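Local coordinates for protein extracellular invertase (PDB 5XH8) that cleaves beta-fructofuranosides and, with high transfructosylation activity, probably transfers fructosyl units to build fructooligosaccharides such as 1-kestose, at residues Pro11-Thr16 / Arg510-Ile515. Numbering follows the deposited sequence.
Sequences PPNLST and RTTDGI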
ATOM      1  N   PRO A  11      51.942  -6.022  11.334  1.00 27.82           N
ATOM      2  CA  PRO A  11      50.855  -5.108  10.961  1.00 29.63           C
ATOM      3  C   PRO A  11      50.769  -3.880  11.860  1.00 29.12           C
ATOM      4  O   PRO A  11      51.077  -3.988  13.049  1.00 26.86           O
ATOM      5  CB  PRO A  11      49.589  -5.959  11.172  1.00 29.88           C
ATOM      6  CG  PRO A  11      49.973  -6.947  12.214  1.00 29.48           C
ATOM      7  CD  PRO A  11      51.436  -7.240  11.999  1.00 27.37           C
ATOM      8  N   PRO A  12      50.293  -2.740  11.314  1.00 29.08           N
ATOM      9  CA  PRO A  12      49.896  -1.635  12.161  1.00 27.85           C
ATOM     10  C   PRO A  12      48.516  -1.886  12.755  1.00 29.22           C
ATOM     11  O   PRO A  12      47.954  -3.000  12.638  1.00 27.97           O
ATOM     12  CB  PRO A  12      49.823  -0.466  11.185  1.00 28.77           C
ATOM     13  CG  PRO A  12      49.324  -1.098   9.919  1.00 29.55           C
ATOM     14  CD  PRO A  12      50.003  -2.454   9.890  1.00 30.30           C
ATOM     15  N   ASN A  13      47.997  -0.867  13.436  1.00 29.20           N
ATOM     16  CA  ASN A  13      46.558  -0.745  13.638  1.00 28.39           C
ATOM     17  C   ASN A  13      46.022  -0.523  12.229  1.00 26.40           C
ATOM     18  O   ASN A  13      46.270   0.525  11.626  1.00 24.35           O
ATOM     19  CB  ASN A  13      46.213   0.437  14.537  1.00 30.20           C
ATOM     20  CG  ASN A  13      44.690   0.611  14.746  1.00 33.82           C
ATOM     21  OD1 ASN A  13      43.843   0.069  14.016  1.00 33.89           O
ATOM     22  ND2 ASN A  13      44.352   1.385  15.745  1.00 32.31           N
ATOM     23  N   LEU A  14      45.336  -1.529  11.688  1.00 26.84           N
ATOM     24  CA  LEU A  14      44.893  -1.456  10.274  1.00 28.58           C
ATOM     25  C   LEU A  14      43.983  -0.268   9.952  1.00 28.39           C
ATOM     26  O   LEU A  14      43.973   0.202   8.827  1.00 28.15           O
ATOM     27  CB  LEU A  14      44.242  -2.763   9.826  1.00 29.51           C
ATOM     28  CG  LEU A  14      45.142  -3.991   9.960  1.00 29.58           C
ATOM     29  CD1 LEU A  14      44.351  -5.227   9.590  1.00 29.94           C
ATOM     30  CD2 LEU A  14      46.368  -3.853   9.085  1.00 32.31           C
ATOM     31  N   SER A  15      43.251   0.239  10.941  1.00 29.06           N
ATOM     32  CA  SER A  15      42.432   1.431  10.731  1.00 31.74           C
ATOM     33  C   SER A  15      43.199   2.713  10.482  1.00 32.78           C
ATOM     34  O   SER A  15      42.570   3.695  10.176  1.00 30.91           O
ATOM     35  CB  SER A  15      41.467   1.626  11.892  1.00 33.24           C
ATOM     36  OG  SER A  15      40.545   0.555  11.857  1.00 37.06           O
ATOM     37  N   THR A  16      44.534   2.712  10.604  1.00 31.64           N
ATOM     38  CA  THR A  16      45.342   3.891  10.266  1.00 31.29           C
ATOM     39  C   THR A  16      45.784   3.911   8.826  1.00 31.22           C
ATOM     40  O   THR A  16      46.322   4.913   8.393  1.00 30.77           O
ATOM     41  CB  THR A  16      46.616   3.999  11.156  1.00 31.05           C
ATOM     42  OG1 THR A  16      47.492   2.872  10.932  1.00 29.16           O
ATOM     43  CG2 THR A  16      46.219   4.058  12.622  1.00 30.79           C
ATOM     44  N   ARG A 510      45.410  -8.466  17.151  1.00 36.90           N
ATOM     45  CA  ARG A 510      46.127  -7.957  18.319  1.00 38.57           C
ATOM     46  C   ARG A 510      46.365  -6.460  18.219  1.00 37.54           C
ATOM     47  O   ARG A 510      46.587  -5.824  19.229  1.00 38.06           O
ATOM     48  CB  ARG A 510      47.488  -8.692  18.473  1.00 42.42           C
ATOM     49  CG  ARG A 510      47.353 -10.211  18.616  1.00 45.26           C
ATOM     50  CD  ARG A 510      48.642 -11.006  18.392  1.00 48.10           C
ATOM     51  NE  ARG A 510      48.285 -12.363  17.960  1.00 52.53           N
ATOM     52  CZ  ARG A 510      49.049 -13.202  17.249  1.00 53.83           C
ATOM     53  NH1 ARG A 510      50.283 -12.883  16.868  1.00 52.64           N
ATOM     54  NH2 ARG A 510      48.555 -14.385  16.892  1.00 53.05           N
ATOM     55  N   THR A 511      46.362  -5.904  17.004  1.00 34.81           N
ATOM     56  CA  THR A 511      46.614  -4.475  16.775  1.00 32.98           C
ATOM     57  C   THR A 511      45.385  -3.666  16.392  1.00 31.57           C
ATOM     58  O   THR A 511      45.430  -2.452  16.390  1.00 29.30           O
ATOM     59  CB  THR A 511      47.617  -4.290  15.629  1.00 33.67           C
ATOM     60  OG1 THR A 511      47.039  -4.731  14.383  1.00 33.46           O
ATOM     61  CG2 THR A 511      48.876  -5.092  15.905  1.00 33.84           C
ATOM     62  N   THR A 512      44.292  -4.343  16.054  1.00 32.23           N
ATOM     63  CA  THR A 512      43.150  -3.708  15.405  1.00 31.12           C
ATOM     64  C   THR A 512      41.844  -4.217  16.023  1.00 30.39           C
ATOM     65  O   THR A 512      41.696  -5.414  16.255  1.00 28.77           O
ATOM     66  CB  THR A 512      43.199  -4.023  13.895  1.00 31.14           C
ATOM     67  OG1 THR A 512      44.510  -3.704  13.366  1.00 28.09           O
ATOM     68  CG2 THR A 512      42.114  -3.239  13.143  1.00 30.73           C
ATOM     69  N   ASP A 513      40.898  -3.308  16.268  1.00 31.27           N
ATOM     70  CA  ASP A 513      39.564  -3.680  16.741  1.00 32.63           C
ATOM     71  C   ASP A 513      38.723  -4.334  15.627  1.00 32.61           C
ATOM     72  O   ASP A 513      38.967  -4.127  14.433  1.00 30.48           O
ATOM     73  CB  ASP A 513      38.807  -2.445  17.256  1.00 36.24           C
ATOM     74  CG  ASP A 513      39.481  -1.794  18.466  1.00 38.20           C
ATOM     75  OD1 ASP A 513      39.982  -2.509  19.345  1.00 42.36           O
ATOM     76  OD2 ASP A 513      39.509  -0.559  18.522  1.00 43.20           O
ATOM     77  N   GLY A 514      37.727  -5.097  16.049  1.00 32.17           N
ATOM     78  CA  GLY A 514      36.687  -5.599  15.171  1.00 33.48           C
ATOM     79  C   GLY A 514      37.086  -6.801  14.346  1.00 33.32           C
ATOM     80  O   GLY A 514      36.383  -7.139  13.396  1.00 34.93           O
ATOM     81  N   ILE A 515      38.198  -7.447  14.704  1.00 33.25           N
ATOM     82  CA  ILE A 515      38.658  -8.651  14.028  1.00 33.26           C
ATOM     83  C   ILE A 515      38.396  -9.803  14.980  1.00 33.75           C
ATOM     84  O   ILE A 515      39.198 -10.107  15.870  1.00 36.99           O
ATOM     85  CB  ILE A 515      40.124  -8.555  13.565  1.00 33.98           C
ATOM     86  CG1 ILE A 515      40.277  -7.307  12.678  1.00 34.59           C
ATOM     87  CG2 ILE A 515      40.529  -9.827  12.811  1.00 37.08           C
ATOM     88  CD1 ILE A 515      41.577  -7.181  11.935  1.00 35.72           C
TER
HETATM   89  O   HOH W   1      41.571  -0.554  15.353  1.00 40.65           O
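Two neighbouring threonine hydroxyls, those of Thr511 and Thr512, carry the direct hydrogen bonds that join 11-16 to 510-515, and each addresses a different backbone group. The Thr511 hydroxyl, set between its own backbone N and carbonyl carbon (chi1 66°), donates from OG1 to Pro12 O at 2.6 Å, approaching from above the carbonyl plane; Ala508 O is a second acceptor within reach of the same single proton. Thr512 plays the reverse role: its OG1 accepts the N-H of Leu14 at 2.9 Å in a nearly straight bond (172°). Ala508 O lies by this hydroxyl too, in a weak bond.

Around this pair lie softer polar contacts. Asn13 CA comes to 3.4 Å from Thr511 O in a CH...O contact. Asn13 OD1 accepts from Ser15 N (3.1 Å) in an Asx turn and also takes a bond from a water, which accepts from Asp513 N and so bridges the two segments.

Leu14 packs its CG against the hydroxyl of Thr512, 3.5 Å from OG1, the two side chains crossing at about a right angle. The apolar pair is Leu14 CD1 with Ile515 CD1, at 4.1 Å; Trp26 and Trp568 also touch Leu14.

The loop ahead of strand 37-47 is thus joined to a loop of the C-terminal beta-sandwich by two direct, uncharged threonine-to-backbone bonds, supplemented by one water bridge and a small apolar contact.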